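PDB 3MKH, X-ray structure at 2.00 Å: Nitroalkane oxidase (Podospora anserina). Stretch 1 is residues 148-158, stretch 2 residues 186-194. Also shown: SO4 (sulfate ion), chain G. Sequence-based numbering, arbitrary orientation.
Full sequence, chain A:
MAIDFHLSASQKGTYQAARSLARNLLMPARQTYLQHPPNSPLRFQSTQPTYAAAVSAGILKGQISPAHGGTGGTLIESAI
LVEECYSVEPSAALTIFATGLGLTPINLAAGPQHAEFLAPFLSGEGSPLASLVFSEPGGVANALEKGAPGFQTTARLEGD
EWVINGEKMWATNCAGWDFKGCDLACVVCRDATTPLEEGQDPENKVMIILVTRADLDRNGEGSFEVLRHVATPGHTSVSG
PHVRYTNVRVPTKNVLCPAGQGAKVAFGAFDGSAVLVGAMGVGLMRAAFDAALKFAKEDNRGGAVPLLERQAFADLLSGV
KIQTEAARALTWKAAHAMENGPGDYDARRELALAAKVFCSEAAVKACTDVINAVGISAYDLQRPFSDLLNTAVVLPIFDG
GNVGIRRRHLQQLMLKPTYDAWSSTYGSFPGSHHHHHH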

# COMPACT_ATOMS: atom_id res chain seq x y z
N ALA A 148 -8.56 33.99 1.38
CA ALA A 148 -9.52 33.24 2.18
C ALA A 148 -10.07 34.14 3.29
O ALA A 148 -9.51 35.21 3.55
N PRO A 149 -11.17 33.73 3.94
CA PRO A 149 -11.75 34.53 5.02
C PRO A 149 -10.82 34.72 6.22
O PRO A 149 -10.94 35.72 6.92
N GLY A 150 -9.91 33.77 6.46
CA GLY A 150 -9.07 33.83 7.65
C GLY A 150 -9.81 33.28 8.86
O GLY A 150 -10.96 32.85 8.72
N PHE A 151 -9.17 33.27 10.02
CA PHE A 151 -9.81 32.83 11.27
C PHE A 151 -11.16 33.51 11.47
O PHE A 151 -11.31 34.70 11.23
N GLN A 152 -12.15 32.76 11.94
CA GLN A 152 -13.44 33.34 12.25
C GLN A 152 -13.35 34.05 13.59
O GLN A 152 -14.11 34.98 13.85
N THR A 153 -12.44 33.62 14.45
CA THR A 153 -12.29 34.23 15.76
C THR A 153 -11.43 35.49 15.63
O THR A 153 -10.31 35.45 15.10
N THR A 154 -11.95 36.61 16.11
CA THR A 154 -11.28 37.89 15.94
C THR A 154 -11.05 38.55 17.27
O THR A 154 -11.69 38.23 18.27
N ALA A 155 -10.11 39.49 17.27
CA ALA A 155 -9.83 40.32 18.43
C ALA A 155 -9.68 41.77 17.95
O ALA A 155 -9.14 42.01 16.87
N ARG A 156 -10.18 42.71 18.74
CA ARG A 156 -10.10 44.14 18.42
C ARG A 156 -9.72 44.91 19.68
O ARG A 156 -10.30 44.68 20.75
N LEU A 157 -8.76 45.82 19.55
CA LEU A 157 -8.38 46.66 20.68
C LEU A 157 -9.39 47.80 20.80
O LEU A 157 -9.57 48.58 19.87
N GLU A 158 -10.07 47.87 21.94
CA GLU A 158 -11.02 48.94 22.23
C GLU A 158 -10.54 49.62 23.49
O GLU A 158 -10.74 49.12 24.59
N CYS A 186 -5.00 29.50 25.47
CA CYS A 186 -4.25 30.30 24.50
C CYS A 186 -5.08 30.42 23.23
O CYS A 186 -5.15 29.46 22.45
N VAL A 187 -5.71 31.57 23.02
CA VAL A 187 -6.67 31.71 21.93
C VAL A 187 -5.99 32.30 20.72
O VAL A 187 -5.48 33.44 20.75
N VAL A 188 -5.95 31.51 19.66
CA VAL A 188 -5.39 31.96 18.41
C VAL A 188 -6.48 32.65 17.62
O VAL A 188 -7.55 32.09 17.37
N CYS A 189 -6.21 33.89 17.25
CA CYS A 189 -7.23 34.68 16.59
C CYS A 189 -6.60 35.69 15.63
O CYS A 189 -5.37 35.83 15.56
N ARG A 190 -7.45 36.38 14.87
CA ARG A 190 -6.93 37.45 14.02
C ARG A 190 -7.35 38.85 14.48
O ARG A 190 -8.51 39.10 14.85
N ASP A 191 -6.38 39.76 14.46
CA ASP A 191 -6.60 41.15 14.84
C ASP A 191 -7.50 41.79 13.79
O ASP A 191 -7.19 41.78 12.60
N ALA A 192 -8.63 42.32 14.23
CA ALA A 192 -9.54 43.00 13.32
C ALA A 192 -9.68 44.49 13.68
O ALA A 192 -10.61 45.16 13.24
N THR A 193 -8.75 44.99 14.49
CA THR A 193 -8.77 46.40 14.89
C THR A 193 -8.68 47.28 13.65
O THR A 193 -9.40 48.27 13.52
N THR A 194 -7.78 46.91 12.75
CA THR A 194 -7.70 47.53 11.43
C THR A 194 -7.84 46.41 10.41
O THR A 194 -7.41 45.29 10.64

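Residues 154-158 and 186-191 are strands that pair in parallel, Thr-154 beside Arg-190 and Ala-155 beside Asp-191. The backbone bonds set the register. Arg-190 N donates to Thr-153 O (3.0 Å), Ala-155 N to Arg-190 O (2.9 Å), and Ala-192 N to Ala-155 O (2.7 Å). The two stretches bury 653 Å² in all.

Arg-190 has the largest share, 110 Å². It lies on the same face of the sheet as Thr-154. Its chi1 is p and its chi2 and chi3 are t, so the chain is extended as far as NE, and chi4 near 85° turns the guanidinium. The end of the side chain comes nearer to the first stretch. There Arg-190 NE donates to Phe-151 O at 2.7 Å. That carbonyl lies near the plane of the guanidinium, where an N-H can reach it. One face of the guanidinium is covered by Thr-154, with Thr-154 CG2 3.6 Å from Arg-190 CZ. Thr-154 takes the p rotamer. Gly-150 lies close by with a positive phi; a CB there would be tight against Arg-190 CD and jammed against the preceding carbonyl.

Phe-151 covers 77 Å² and is buried. Its CA-to-CB bond points toward the second stretch, and chi1 is m. Phe-151 CZ meets Val-188 CG1 at 3.7 Å, an apolar contact. Val-188 O lies over one face of the ring. Thr-153 and Cys-189 continue the buried packing: Thr-153 CG2 is 3.7 Å from Cys-189 CB. Cys-189 is in the p rotamer, and Cys-189 SG lies 3.8 Å from Ala-155 CB.

At the far end, Thr-193 (55 Å²) serves as a polar link. Thr-193 takes the m rotamer, and Thr-193 OG1 accepts from Leu-157 N at 2.9 Å. Thr-193 OG1 also donates to Asp-191 OD1 at 2.6 Å, and Thr-193 N donates to Asp-191 OD1 at 2.8 Å. The Asp-191 carboxylate thus holds the turn that presents the hydroxyl to Leu-157.

Ala-192 points toward the first stretch. Ala-192 CB covers one face of the Arg-156 guanidinium, 3.7 Å from Arg-156 NE. Arg-156 NH1 makes a weak bond to Thr-154 OG1 (2.8 Å).

A sulfate ion, probably from the crystallisation liquor, bridges the two arginines. Arg-190 NH1 donates to SO4 O3 at 3.0 Å, and Arg-156 NH2 makes a weak bond to SO4 O4 at 3.4 Å. Water 1 supports this bridge. Water 1 accepts from Arg-156 NE (2.6 Å) and donates to SO4 O4 (2.6 Å) and to Ala-192 O (3.3 Å).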

# COMPACT_ATOMS: atom_id res chain seq x y z
CB ALA A 148 -8.87 31.97 2.77
CB PRO A 149 -12.98 33.72 5.45
CG PRO A 149 -13.31 32.87 4.27
CD PRO A 149 -11.99 32.55 3.62
CB PHE A 151 -8.93 33.17 12.48
CG PHE A 151 -7.78 32.23 12.67
CD1 PHE A 151 -7.99 30.91 13.05
CD2 PHE A 151 -6.47 32.67 12.51
CE1 PHE A 151 -6.92 30.05 13.24
CE2 PHE A 151 -5.41 31.84 12.70
CZ PHE A 151 -5.63 30.51 13.07
CB GLN A 152 -14.53 32.27 12.28
CG GLN A 152 -15.96 32.82 12.50
CD GLN A 152 -16.38 32.94 13.97
OE1 GLN A 152 -15.89 32.22 14.83
NE2 GLN A 152 -17.33 33.84 14.25
CB THR A 153 -11.67 33.25 16.79
OG1 THR A 153 -12.54 32.11 16.96
CG2 THR A 153 -11.49 33.93 18.15
CB THR A 154 -12.13 38.86 15.10
OG1 THR A 154 -13.39 39.06 15.75
CG2 THR A 154 -12.37 38.32 13.72
CB ALA A 155 -8.58 39.83 19.16
CB ARG A 156 -11.45 44.65 17.92
CG ARG A 156 -11.90 44.07 16.60
CD ARG A 156 -13.37 44.39 16.34
NE ARG A 156 -13.88 43.72 15.15
CZ ARG A 156 -14.29 42.45 15.11
NH1 ARG A 156 -14.25 41.69 16.21
NH2 ARG A 156 -14.74 41.93 13.98
CB LEU A 157 -6.97 47.22 20.48
CG LEU A 157 -6.37 48.14 21.55
CD1 LEU A 157 -6.27 47.44 22.89
CD2 LEU A 157 -5.00 48.62 21.11
CB GLU A 158 -12.44 48.40 22.42
CG GLU A 158 -12.88 47.50 21.28
CD GLU A 158 -14.38 47.27 21.22
OE1 GLU A 158 -15.06 47.39 22.27
OE2 GLU A 158 -14.88 46.96 20.11
CB CYS A 186 -2.90 29.66 24.19
SG CYS A 186 -1.74 29.74 25.58
CB VAL A 187 -7.90 32.54 22.33
CG1 VAL A 187 -8.91 32.62 21.16
CG2 VAL A 187 -8.55 31.92 23.55
CB VAL A 188 -4.81 30.79 17.61
CG1 VAL A 188 -4.11 31.30 16.34
CG2 VAL A 188 -3.83 30.01 18.49
CB CYS A 189 -8.08 35.40 17.63
SG CYS A 189 -7.11 36.31 18.85
CB ARG A 190 -7.27 37.20 12.55
CG ARG A 190 -8.68 37.47 12.17
CD ARG A 190 -8.90 37.30 10.69
NE ARG A 190 -10.32 37.08 10.45
CZ ARG A 190 -11.20 38.06 10.33
NH1 ARG A 190 -10.80 39.32 10.40
NH2 ARG A 190 -12.49 37.78 10.14
CB ASP A 191 -5.26 41.87 14.89
CG ASP A 191 -5.39 43.36 15.21
OD1 ASP A 191 -6.46 43.79 15.68
OD2 ASP A 191 -4.39 44.09 15.00
CB ALA A 192 -10.92 42.31 13.33
CB THR A 193 -7.60 46.74 15.80
OG1 THR A 193 -7.56 45.82 16.89
CG2 THR A 193 -7.74 48.19 16.33
CB THR A 194 -6.35 48.23 11.22
OG1 THR A 194 -5.29 47.27 11.29
CG2 THR A 194 -6.13 49.31 12.27
S SO4 G . -14.27 41.38 10.34
O1 SO4 G . -15.53 41.13 9.64
O2 SO4 G . -14.24 40.56 11.55
O3 SO4 G . -13.16 40.99 9.46
O4 SO4 G . -14.18 42.79 10.70
O HOH W 1 -13.74 44.50 12.63